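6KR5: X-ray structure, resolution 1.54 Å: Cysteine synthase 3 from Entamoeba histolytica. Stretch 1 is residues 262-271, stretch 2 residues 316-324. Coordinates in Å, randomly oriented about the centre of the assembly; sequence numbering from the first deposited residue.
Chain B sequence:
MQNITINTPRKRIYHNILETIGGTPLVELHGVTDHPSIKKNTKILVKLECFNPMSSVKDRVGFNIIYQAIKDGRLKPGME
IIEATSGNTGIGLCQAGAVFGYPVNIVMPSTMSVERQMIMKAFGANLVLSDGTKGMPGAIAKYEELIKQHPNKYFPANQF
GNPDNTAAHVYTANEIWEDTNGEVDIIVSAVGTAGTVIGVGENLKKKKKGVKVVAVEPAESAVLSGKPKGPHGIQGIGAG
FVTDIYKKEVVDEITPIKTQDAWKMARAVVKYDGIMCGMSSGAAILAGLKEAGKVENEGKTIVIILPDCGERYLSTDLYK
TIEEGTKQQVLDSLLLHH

Stretch 1 (262-271) AWKMARAVVK
Stretch 2 (316-324) TDLYKTIEE

Arg267 is the hub of this contact. Its side chain leaves a regular helix, residues 262-271, sideways to the second stretch and runs through rotamers m, t, m with chi4 near -88°, so that its end comes nearer the second stretch, the irregular chain of 316-324. There Glu323 (chi1 m, chi2 p, chi3 52°), its CA-CB bond directed toward the helix, meets it in a two-pronged salt bridge: Arg267 NE donates to Glu323 OE1 at 2.7 Å, nearly straight at 173°, and Arg267 NH2 donates to Glu323 OE2 at 2.8 Å. A planar cation with several diverging N-H bonds suits this place, because Arg267 NH1 can also donate to the backbone Leu318 O at 3.0 Å and 172°. Glu323 OE1 and Leu318 O lie at the guanidinium edge, near its plane, whereas Thr321 CB covers one face, 3.7 Å from Arg267 NH1.

The second stretch turns on itself: Lys320 N and Thr321 N both donate to Asp317 O, at 2.9 and 3.2 Å, before the backbone extends through Thr321-Glu323 (psi 125-141°). Its CA atoms approach the helix at Trp263-Leu318 (6.2 Å), Arg267-Tyr319 (6.9 Å) and Lys264-Glu323 (7.8 Å).

Waters extend the polar network. One donates to Lys264 O (2.9 Å) and Glu323 OE1 (2.7 Å); another donates to Ala266 O (2.9 Å) and accepts from Tyr319 OH (2.5 Å).

Beyond lies the packing, within 463 Å² of surface buried between the stretches, both sides summed. Leu318 (t, p) sets CD1 3.8 Å from Trp263 CB and 4.1 Å from Ala266 CB; the small alanine, pointing toward the loop, leaves room for this branched, buried side chain. One turn on, Val270 (p) places CG1 4.0 Å from Tyr319 CE1. Tyr319 (m, chi2 -63°) thus combines an apolar ring with a hydroxyl for the water.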

# COMPACT_ATOMS: atom_id res chain seq x y z
N ALA B 262 -9.81 17.64 -9.40
CA ALA B 262 -9.16 16.36 -9.14
C ALA B 262 -8.97 16.13 -7.65
O ALA B 262 -9.22 15.03 -7.14
CB ALA B 262 -7.81 16.30 -9.88
N TRP B 263 -8.52 17.16 -6.93
CA TRP B 263 -8.31 17.02 -5.49
C TRP B 263 -9.63 16.81 -4.76
O TRP B 263 -9.73 15.96 -3.88
CB TRP B 263 -7.62 18.25 -4.93
CG TRP B 263 -6.26 18.50 -5.45
CD1 TRP B 263 -5.44 17.62 -6.10
CD2 TRP B 263 -5.54 19.73 -5.33
NE1 TRP B 263 -4.25 18.25 -6.41
CE2 TRP B 263 -4.29 19.54 -5.95
CE3 TRP B 263 -5.84 20.98 -4.79
CZ2 TRP B 263 -3.33 20.54 -6.01
CZ3 TRP B 263 -4.89 21.98 -4.86
CH2 TRP B 263 -3.65 21.76 -5.47
N LYS B 264 -10.64 17.61 -5.11
CA LYS B 264 -11.95 17.46 -4.48
C LYS B 264 -12.53 16.07 -4.75
O LYS B 264 -13.08 15.43 -3.84
CB LYS B 264 -12.90 18.55 -4.98
CG LYS B 264 -14.26 18.52 -4.31
CD LYS B 264 -14.97 19.87 -4.39
CE LYS B 264 -15.40 20.19 -5.79
NZ LYS B 264 -15.99 21.56 -5.93
N MET B 265 -12.40 15.58 -5.99
CA MET B 265 -12.85 14.22 -6.29
C MET B 265 -12.14 13.19 -5.42
O MET B 265 -12.78 12.27 -4.89
CB MET B 265 -12.63 13.91 -7.77
CG MET B 265 -13.26 12.59 -8.18
SD MET B 265 -15.04 12.77 -8.51
CE MET B 265 -15.74 11.92 -7.10
N ALA B 266 -10.82 13.32 -5.26
CA ALA B 266 -10.07 12.35 -4.46
C ALA B 266 -10.57 12.34 -3.02
O ALA B 266 -10.70 11.27 -2.41
CB ALA B 266 -8.58 12.67 -4.51
N ARG B 267 -10.85 13.52 -2.46
CA ARG B 267 -11.38 13.58 -1.10
C ARG B 267 -12.74 12.92 -1.01
O ARG B 267 -13.07 12.28 -0.00
CB ARG B 267 -11.46 15.03 -0.63
CG ARG B 267 -10.11 15.64 -0.33
CD ARG B 267 -10.25 16.98 0.38
NE ARG B 267 -10.75 18.03 -0.50
CZ ARG B 267 -9.98 18.81 -1.27
NH1 ARG B 267 -8.66 18.65 -1.26
NH2 ARG B 267 -10.54 19.75 -2.01
N ALA B 268 -13.57 13.09 -2.04
CA ALA B 268 -14.91 12.50 -2.01
C ALA B 268 -14.85 10.98 -2.11
O ALA B 268 -15.63 10.27 -1.46
CB ALA B 268 -15.76 13.07 -3.14
N VAL B 269 -13.92 10.45 -2.91
CA VAL B 269 -13.81 9.01 -3.08
C VAL B 269 -13.42 8.34 -1.77
O VAL B 269 -13.97 7.30 -1.40
CB VAL B 269 -12.80 8.70 -4.21
CG1 VAL B 269 -12.49 7.21 -4.26
CG2 VAL B 269 -13.38 9.18 -5.52
N VAL B 270 -12.46 8.92 -1.03
CA VAL B 270 -12.09 8.27 0.22
C VAL B 270 -13.21 8.42 1.25
O VAL B 270 -13.49 7.47 2.00
CB VAL B 270 -10.72 8.78 0.72
CG1 VAL B 270 -10.74 10.25 1.00
CG2 VAL B 270 -10.26 7.99 1.96
N LYS B 271 -13.93 9.54 1.26
CA LYS B 271 -14.97 9.72 2.27
C LYS B 271 -16.19 8.85 1.99
O LYS B 271 -16.80 8.31 2.93
CB LYS B 271 -15.40 11.19 2.35
CG LYS B 271 -16.31 11.48 3.55
CD LYS B 271 -16.60 12.97 3.68
CE LYS B 271 -17.60 13.22 4.80
NZ LYS B 271 -17.96 14.66 4.93
N THR B 316 1.06 17.02 1.26
CA THR B 316 0.38 18.10 0.56
C THR B 316 -0.85 18.50 1.38
O THR B 316 -1.07 17.99 2.49
CB THR B 316 0.02 17.66 -0.86
OG1 THR B 316 -1.11 16.78 -0.83
CG2 THR B 316 1.18 16.91 -1.50
N ASP B 317 -1.65 19.41 0.85
CA ASP B 317 -2.89 19.76 1.53
C ASP B 317 -4.08 18.96 1.02
O ASP B 317 -5.22 19.32 1.33
CB ASP B 317 -3.16 21.27 1.39
CG ASP B 317 -2.44 22.08 2.45
OD1 ASP B 317 -1.68 21.49 3.25
OD2 ASP B 317 -2.63 23.32 2.50
N LEU B 318 -3.83 17.87 0.27
CA LEU B 318 -4.92 17.09 -0.32
C LEU B 318 -5.95 16.72 0.73
O LEU B 318 -7.16 16.70 0.45
CB LEU B 318 -4.36 15.82 -0.99
CG LEU B 318 -5.37 14.84 -1.63
CD1 LEU B 318 -6.12 15.48 -2.79
CD2 LEU B 318 -4.69 13.56 -2.10
N TYR B 319 -5.52 16.44 1.95
CA TYR B 319 -6.43 16.07 3.02
C TYR B 319 -6.49 17.09 4.14
O TYR B 319 -7.05 16.80 5.21
CB TYR B 319 -6.05 14.70 3.57
CG TYR B 319 -6.08 13.65 2.51
CD1 TYR B 319 -7.27 13.32 1.87
CD2 TYR B 319 -4.93 13.00 2.11
CE1 TYR B 319 -7.32 12.36 0.91
CE2 TYR B 319 -4.96 12.04 1.15
CZ TYR B 319 -6.16 11.72 0.55
OH TYR B 319 -6.19 10.74 -0.40
N LYS B 320 -5.92 18.27 3.92
CA LYS B 320 -6.07 19.39 4.85
C LYS B 320 -7.31 20.20 4.51
O LYS B 320 -8.10 20.53 5.39
CB LYS B 320 -4.81 20.27 4.82
N THR B 321 -7.48 20.52 3.22
CA THR B 321 -8.70 21.16 2.74
C THR B 321 -9.91 20.28 3.05
O THR B 321 -9.85 19.05 2.95
CB THR B 321 -8.62 21.40 1.24
OG1 THR B 321 -7.32 21.93 0.92
CG2 THR B 321 -9.70 22.37 0.78
N ILE B 322 -11.02 20.91 3.44
CA ILE B 322 -12.22 20.19 3.83
C ILE B 322 -13.41 20.77 3.09
O ILE B 322 -13.63 21.99 3.12
CB ILE B 322 -12.43 20.25 5.36
CG1 ILE B 322 -13.58 19.33 5.78
CG2 ILE B 322 -12.65 21.68 5.81
CD1 ILE B 322 -13.26 17.85 5.64
N GLU B 323 -14.17 19.91 2.41
CA GLU B 323 -15.44 20.32 1.84
C GLU B 323 -16.48 20.36 2.94
O GLU B 323 -16.69 19.36 3.64
CB GLU B 323 -15.90 19.38 0.73
CG GLU B 323 -15.35 19.74 -0.65
CD GLU B 323 -13.87 19.46 -0.74
OE1 GLU B 323 -13.46 18.33 -0.40
OE2 GLU B 323 -13.12 20.38 -1.13
N GLU B 324 -17.13 21.51 3.10
CA GLU B 324 -18.14 21.66 4.14
C GLU B 324 -19.45 20.96 3.80
O GLU B 324 -20.22 20.63 4.71
CB GLU B 324 -18.43 23.14 4.40
CG GLU B 324 -17.31 23.91 5.07
CD GLU B 324 -17.65 25.39 5.20
OE1 GLU B 324 -18.78 25.70 5.66
OE2 GLU B 324 -16.80 26.22 4.84
O HOH W 1 -14.78 16.39 -1.64
O HOH W 2 -8.21 9.90 -1.63
O HOH W 3 -6.69 20.94 -1.46